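Local coordinates for DUF5037 domain-containing protein (PDB 4GL6), which is of unknown function, a DUF5037-family protein from the bacterium Ruminococcus gnavus, at residues 164-168 and 169-173. Sequence-based numbering, arbitrary orientation.
Sequences EEVYR and DKLGG
L171 sets one methyl, CD1, squarely over a face of the Y167 ring: it lies 3.6 Å from the ring centroid and 9° off the ring normal, the geometry of a CH-pi contact. On the outer side, R168 grips its neighbour D169 side-on in a salt bridge, NE bonding OD1 at 3.0 Å and NH2 bonding OD2 at 3.0 Å. The fit is skewed, since guanidinium and carboxylate planes stand 64° apart; NE meets OD1 from above the carboxylate plane, and NH2 meets OD2 on the syn side, also tilted out of it. The R168 chain is extended through chi2, then bends at chi3 (59°), bringing NE and NH2 alongside the carboxylate. This charge pairing probably also tempers the approach of E165 OE2 to D169 OD2, 4.1 Å apart. E165 to L171 form the last turns of helix 156-171, the crossover of the beta-alpha-beta unit between strands 140-147 and 175-182. There the winding widens: V166 O accepts from both K170 N and L171 N, each at 2.9 Å, the second a pi-type bond. G172, with positive phi, is first to leave helical phi/psi. Further out, the Y167 hydroxyl is hydrogen-bonded to L176 O, anchoring the ring to strand 175-182, while V166 packs on A91 and L171 on M87 of helix 75-95.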
loop_
_atom_site.group_PDB
_atom_site.type_symbol
_atom_site.label_atom_id
_atom_site.label_comp_id
_atom_site.label_asym_id
_atom_site.label_seq_id
_atom_site.Cartn_x
_atom_site.Cartn_y
_atom_site.Cartn_z
ATOM N N GLU A 164 -13.332 12.422 3.020
ATOM C CA GLU A 164 -13.545 12.770 4.447
ATOM C C GLU A 164 -14.347 11.646 5.162
ATOM O O GLU A 164 -13.956 11.190 6.238
ATOM C CB GLU A 164 -14.249 14.138 4.534
ATOM C CG GLU A 164 -14.233 14.881 5.866
ATOM C CD GLU A 164 -14.713 16.343 5.704
ATOM O OE1 GLU A 164 -13.961 17.302 6.020
ATOM O OE2 GLU A 164 -15.816 16.545 5.166
ATOM N N GLU A 165 -15.416 11.164 4.519
ATOM C CA GLU A 165 -16.238 10.065 5.058
ATOM C C GLU A 165 -15.470 8.748 5.201
ATOM O O GLU A 165 -15.629 8.057 6.219
ATOM C CB GLU A 165 -17.546 9.873 4.250
ATOM C CG GLU A 165 -18.309 8.574 4.601
ATOM C CD GLU A 165 -19.803 8.544 4.311
ATOM O OE1 GLU A 165 -20.377 9.537 3.810
ATOM O OE2 GLU A 165 -20.408 7.490 4.626
ATOM N N VAL A 166 -14.686 8.379 4.189
ATOM C CA VAL A 166 -13.886 7.135 4.263
ATOM C C VAL A 166 -12.894 7.221 5.441
ATOM O O VAL A 166 -12.877 6.352 6.323
ATOM C CB VAL A 166 -13.140 6.856 2.947
ATOM C CG1 VAL A 166 -12.175 5.691 3.088
ATOM C CG2 VAL A 166 -14.137 6.584 1.832
ATOM N N TYR A 167 -12.129 8.303 5.481
ATOM C CA TYR A 167 -11.135 8.508 6.547
ATOM C C TYR A 167 -11.714 8.684 7.960
ATOM O O TYR A 167 -11.148 8.177 8.921
ATOM C CB TYR A 167 -10.117 9.604 6.143
ATOM C CG TYR A 167 -9.010 9.059 5.247
ATOM C CD1 TYR A 167 -9.276 8.638 3.941
ATOM C CD2 TYR A 167 -7.693 8.937 5.711
ATOM C CE1 TYR A 167 -8.266 8.131 3.118
ATOM C CE2 TYR A 167 -6.676 8.435 4.885
ATOM C CZ TYR A 167 -6.970 8.024 3.599
ATOM O OH TYR A 167 -5.966 7.524 2.806
ATOM N N ARG A 168 -12.855 9.341 8.086
ATOM C CA ARG A 168 -13.494 9.505 9.402
ATOM C C ARG A 168 -14.278 8.263 9.872
ATOM O O ARG A 168 -14.062 7.764 10.974
ATOM C CB ARG A 168 -14.439 10.701 9.375
ATOM C CG ARG A 168 -15.113 11.016 10.712
ATOM C CD ARG A 168 -16.167 12.097 10.583
ATOM N NE ARG A 168 -17.248 11.744 9.641
ATOM C CZ ARG A 168 -17.527 12.334 8.466
ATOM N NH1 ARG A 168 -16.845 13.395 8.001
ATOM N NH2 ARG A 168 -18.545 11.866 7.741
ATOM N N ASP A 169 -15.189 7.788 9.034
ATOM C CA ASP A 169 -16.128 6.718 9.410
ATOM C C ASP A 169 -15.664 5.293 9.144
ATOM O O ASP A 169 -16.052 4.395 9.894
ATOM C CB ASP A 169 -17.494 6.932 8.712
ATOM C CG ASP A 169 -18.080 8.330 8.953
ATOM O OD1 ASP A 169 -17.916 8.885 10.062
ATOM O OD2 ASP A 169 -18.685 8.898 8.016
ATOM N N LYS A 170 -14.862 5.087 8.095
ATOM C CA LYS A 170 -14.447 3.736 7.677
ATOM C C LYS A 170 -13.080 3.325 8.230
ATOM O O LYS A 170 -12.958 2.233 8.772
ATOM C CB LYS A 170 -14.491 3.576 6.134
ATOM C CG LYS A 170 -15.855 3.833 5.467
ATOM C CD LYS A 170 -16.952 2.812 5.785
ATOM C CE LYS A 170 -18.311 3.299 5.285
ATOM N NZ LYS A 170 -19.435 2.418 5.696
ATOM N N LEU A 171 -12.060 4.172 8.096
ATOM C CA LEU A 171 -10.706 3.808 8.570
ATOM C C LEU A 171 -10.532 3.770 10.092
ATOM O O LEU A 171 -9.883 2.861 10.611
ATOM C CB LEU A 171 -9.630 4.674 7.918
ATOM C CG LEU A 171 -9.522 4.560 6.397
ATOM C CD1 LEU A 171 -8.265 5.289 5.958
ATOM C CD2 LEU A 171 -9.511 3.115 5.902
ATOM N N GLY A 172 -11.098 4.738 10.803
ATOM C CA GLY A 172 -11.079 4.720 12.274
ATOM C C GLY A 172 -9.802 5.009 13.051
ATOM O O GLY A 172 -9.667 4.562 14.194
ATOM N N GLY A 173 -8.884 5.759 12.456
ATOM C CA GLY A 173 -7.670 6.185 13.164
ATOM C C GLY A 173 -6.861 7.226 12.408
ATOM O O GLY A 173 -7.363 7.861 11.483
#